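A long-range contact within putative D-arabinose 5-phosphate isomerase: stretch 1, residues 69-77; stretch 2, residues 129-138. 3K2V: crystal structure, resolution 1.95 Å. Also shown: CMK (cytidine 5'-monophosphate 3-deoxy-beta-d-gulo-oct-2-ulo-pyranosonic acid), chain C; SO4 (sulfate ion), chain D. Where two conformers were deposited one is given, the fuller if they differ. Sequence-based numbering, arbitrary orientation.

Stretch 1 (69-77) DDMNIIGIF
Stretch 2, residues 129-138: VLVADGDHLL

Stretch 2 is a hairpin, strand 129-133 returning as 136-138 through a type II' turn from Asp133 to His136; the turn is closed by His136 N to Asp133 O (3.0 Å) and Asp133 N to His136 O (2.9 Å), and Leu138 N to Val131 O (2.8 Å) extends the pairing. Gly134 takes phi/psi 71/-120, a positive phi that suits glycine, and Asp135 follows at -93/-5. Stretch 1 enters as a loop, with Met71, a selenomethionine, at 62/28 and Asn72 at -82/142, then becomes strand 73-77, whose direction lies 157° from that of strand 129-133, the axes approaching to 10.2 Å.

The backbones join at a single bridge, Asn72 with His136, CA to CA 4.4 Å. Two hydrogen bonds flank it: Leu137 N donates to Met71 O (2.9 Å, nearly straight at 172°), and Ile73 N donates to Asp135 O (2.8 Å, 156°). Asp135 O also receives a CA-H contact from Asn72 CA at 3.1 Å. Asp135 N, not used in the pairing of the two stretches, donates to SO4 O3 (2.9 Å, 171°). A water donates to Ile73 O (2.8 Å) and weakly to Asp135 OD1 (3.5 Å), linking the stretches a second way; Asp135 OD1 is also hydrogen-bonded elsewhere in the structure. Asn72 (chi1 -70°, chi2 -43°) lays OD1 3.7 Å from Asp135 CB, Asp135 being m with chi2 -21°; His136 is t (chi2 -160°), its CD2 4.0 Å from Met71 CB.

Beside this polar seam lies an apolar cluster. Ile73 (m, chi2 157°) points toward stretch 2: its CG1 meets Leu137 CB at 3.8 Å, while its CD1 reaches Leu130 CD1 at 3.8 Å and Ala132 CB at 3.9 Å. Leu130 is m,t and Leu137 t,p. Ile76 (chi1 75°, chi2 -91°) sets CG2 3.6 Å from Leu130 CD1, and Ile76 CD1 lies 3.2 Å from CMK O2C. Met71, m at all three chi angles, brings CE to 4.0 Å from Leu137 CD2.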

# COMPACT_ATOMS: atom_id res chain seq x y z
N ASP A 69 -10.60 18.64 16.17
CA ASP A 69 -11.21 18.17 17.41
C ASP A 69 -12.64 17.71 17.23
O ASP A 69 -13.15 17.03 18.09
CB ASP A 69 -11.20 19.26 18.50
CG ASP A 69 -9.80 19.52 19.04
OD1 ASP A 69 -8.91 18.64 18.91
OD2 ASP A 69 -9.59 20.62 19.60
N ASP A 70 -13.28 18.10 16.13
CA ASP A 70 -14.63 17.65 15.80
C ASP A 70 -14.66 16.42 14.90
O ASP A 70 -15.71 16.04 14.39
CB ASP A 70 -15.39 18.80 15.13
CG ASP A 70 -15.51 20.03 16.04
OD1 ASP A 70 -15.94 19.88 17.20
OD2 ASP A 70 -15.14 21.14 15.60
N MSE A 71 -13.49 15.80 14.68
CA MSE A 71 -13.33 14.67 13.76
C MSE A 71 -13.65 15.03 12.31
O MSE A 71 -14.02 14.16 11.52
CB MSE A 71 -14.13 13.43 14.22
CG MSE A 71 -13.55 12.74 15.44
SE MSE A 71 -11.74 12.02 15.16
CE MSE A 71 -12.11 10.95 13.69
N ASN A 72 -13.48 16.29 11.93
CA ASN A 72 -13.51 16.66 10.53
C ASN A 72 -12.15 16.40 9.90
O ASN A 72 -11.12 16.63 10.51
CB ASN A 72 -13.87 18.12 10.37
CG ASN A 72 -15.30 18.40 10.72
OD1 ASN A 72 -16.20 17.64 10.35
ND2 ASN A 72 -15.53 19.49 11.44
N ILE A 73 -12.18 15.93 8.67
CA ILE A 73 -10.98 15.55 7.94
C ILE A 73 -10.26 16.82 7.50
O ILE A 73 -10.84 17.65 6.83
CB ILE A 73 -11.36 14.75 6.68
CG1 ILE A 73 -12.08 13.44 7.07
CG2 ILE A 73 -10.15 14.45 5.81
CD1 ILE A 73 -12.96 12.87 5.93
N ILE A 74 -8.99 16.93 7.87
CA ILE A 74 -8.13 18.00 7.39
C ILE A 74 -7.24 17.45 6.28
O ILE A 74 -7.00 18.11 5.28
CB ILE A 74 -7.26 18.53 8.52
CG1 ILE A 74 -8.13 19.02 9.67
CG2 ILE A 74 -6.29 19.67 8.00
CD1 ILE A 74 -7.28 19.52 10.86
N GLY A 75 -6.77 16.22 6.44
CA GLY A 75 -5.84 15.64 5.51
C GLY A 75 -5.65 14.16 5.74
O GLY A 75 -6.31 13.56 6.62
N ILE A 76 -4.80 13.56 4.92
CA ILE A 76 -4.40 12.18 5.10
C ILE A 76 -2.92 12.04 4.78
O ILE A 76 -2.32 12.91 4.15
CB ILE A 76 -5.21 11.18 4.20
CG1 ILE A 76 -4.78 11.25 2.73
CG2 ILE A 76 -6.70 11.40 4.35
CD1 ILE A 76 -5.55 12.22 1.94
N PHE A 77 -2.34 10.94 5.25
CA PHE A 77 -0.94 10.60 4.97
C PHE A 77 -0.81 9.10 4.86
O PHE A 77 -1.20 8.37 5.77
CB PHE A 77 -0.08 11.14 6.07
CG PHE A 77 1.39 11.11 5.77
CD1 PHE A 77 1.95 12.07 4.96
CD2 PHE A 77 2.21 10.16 6.34
CE1 PHE A 77 3.36 12.07 4.68
CE2 PHE A 77 3.60 10.15 6.09
CZ PHE A 77 4.16 11.10 5.27
N VAL A 129 -9.94 4.02 1.66
CA VAL A 129 -10.81 5.16 1.41
C VAL A 129 -11.48 5.60 2.72
O VAL A 129 -11.81 4.77 3.59
CB VAL A 129 -11.84 4.83 0.28
CG1 VAL A 129 -12.76 3.69 0.70
CG2 VAL A 129 -12.69 6.03 -0.12
N LEU A 130 -11.63 6.91 2.88
CA LEU A 130 -12.27 7.45 4.07
C LEU A 130 -13.78 7.32 3.89
O LEU A 130 -14.29 7.45 2.76
CB LEU A 130 -11.92 8.92 4.26
CG LEU A 130 -10.42 9.24 4.32
CD1 LEU A 130 -10.26 10.75 4.35
CD2 LEU A 130 -9.79 8.57 5.53
N VAL A 131 -14.48 7.06 4.97
CA VAL A 131 -15.95 7.03 4.94
C VAL A 131 -16.39 8.23 5.75
O VAL A 131 -15.99 8.38 6.91
CB VAL A 131 -16.55 5.74 5.46
CG1 VAL A 131 -18.08 5.76 5.31
CG2 VAL A 131 -15.96 4.52 4.71
N ALA A 132 -17.16 9.11 5.13
CA ALA A 132 -17.47 10.40 5.72
C ALA A 132 -18.88 10.85 5.45
O ALA A 132 -19.49 10.48 4.44
CB ALA A 132 -16.51 11.49 5.20
N ASP A 133 -19.37 11.69 6.36
CA ASP A 133 -20.55 12.52 6.15
C ASP A 133 -20.07 13.97 6.00
O ASP A 133 -19.81 14.66 7.00
CB ASP A 133 -21.50 12.40 7.33
CG ASP A 133 -22.62 13.46 7.28
OD1 ASP A 133 -23.01 13.86 6.16
OD2 ASP A 133 -23.07 13.93 8.36
N GLY A 134 -19.92 14.44 4.77
CA GLY A 134 -19.35 15.78 4.53
C GLY A 134 -17.87 15.72 4.87
O GLY A 134 -17.15 14.91 4.28
N ASP A 135 -17.41 16.52 5.82
CA ASP A 135 -16.03 16.40 6.35
C ASP A 135 -15.91 15.51 7.58
O ASP A 135 -14.80 15.26 8.04
CB ASP A 135 -15.47 17.77 6.70
CG ASP A 135 -15.20 18.62 5.47
OD1 ASP A 135 -15.07 18.06 4.37
OD2 ASP A 135 -15.13 19.85 5.62
N HIS A 136 -17.03 15.03 8.13
CA HIS A 136 -17.00 14.26 9.37
C HIS A 136 -16.58 12.82 9.08
O HIS A 136 -17.30 12.08 8.42
CB HIS A 136 -18.38 14.30 10.04
CG HIS A 136 -18.48 13.53 11.32
ND1 HIS A 136 -19.70 13.12 11.82
CD2 HIS A 136 -17.55 13.08 12.19
CE1 HIS A 136 -19.51 12.47 12.96
NE2 HIS A 136 -18.21 12.42 13.20
N LEU A 137 -15.44 12.44 9.63
CA LEU A 137 -14.88 11.10 9.42
C LEU A 137 -15.63 10.08 10.27
O LEU A 137 -15.63 10.20 11.48
CB LEU A 137 -13.39 11.07 9.79
CG LEU A 137 -12.64 9.75 9.55
CD1 LEU A 137 -12.70 9.35 8.08
CD2 LEU A 137 -11.18 9.80 10.01
N LEU A 138 -16.24 9.08 9.63
CA LEU A 138 -16.99 8.03 10.32
C LEU A 138 -16.24 6.71 10.39
O LEU A 138 -16.51 5.87 11.25
CB LEU A 138 -18.30 7.77 9.55
CG LEU A 138 -19.25 8.96 9.39
CD1 LEU A 138 -20.55 8.54 8.66
CD2 LEU A 138 -19.57 9.57 10.76
N1C CMK C . -5.09 9.51 -0.95
C2C CMK C . -6.21 10.32 -0.77
N3C CMK C . -7.33 9.75 -0.16
C4C CMK C . -7.40 8.41 0.20
C5C CMK C . -6.27 7.60 0.02
C6C CMK C . -5.12 8.15 -0.57
O2C CMK C . -6.23 11.53 -1.08
N4C CMK C . -8.55 7.99 0.77
C1' CMK C . -3.86 10.12 -1.59
C2' CMK C . -2.58 9.80 -0.82
O2' CMK C . -2.40 10.78 0.20
C3' CMK C . -1.52 9.90 -1.92
C4' CMK C . -2.29 9.46 -3.19
O4' CMK C . -3.75 9.52 -2.87
O3' CMK C . -1.11 11.24 -2.06
C5' CMK C . -2.05 8.01 -3.57
O5' CMK C . -2.27 7.11 -2.45
PA CMK C . -1.10 5.98 -2.17
O1A CMK C . 0.13 6.69 -1.71
O2A CMK C . -1.58 5.00 -1.15
O6 CMK C . -0.26 3.64 -5.17
C2 CMK C . 0.23 4.54 -4.14
O2 CMK C . -0.92 5.27 -3.63
C3 CMK C . 0.91 3.68 -3.06
C4 CMK C . 1.89 2.63 -3.63
O4 CMK C . 2.39 1.78 -2.55
C5 CMK C . 1.26 1.80 -4.73
C6 CMK C . 0.75 2.78 -5.78
C7 CMK C . 0.03 2.09 -6.93
C1 CMK C . 1.14 5.64 -4.71
O1X CMK C . 0.58 6.48 -5.45
O1Y CMK C . 2.35 5.67 -4.39
O5 CMK C . 0.18 0.99 -4.22
C8 CMK C . -0.31 3.09 -8.04
O8 CMK C . -1.19 2.43 -8.96
O7 CMK C . 0.88 1.09 -7.46
S SO4 D . -19.63 19.58 6.26
O1 SO4 D . -18.52 20.52 6.41
O2 SO4 D . -19.84 19.31 4.83
O3 SO4 D . -19.31 18.34 7.00
O4 SO4 D . -20.84 20.25 6.77
O HOH W 1 -11.66 17.41 4.16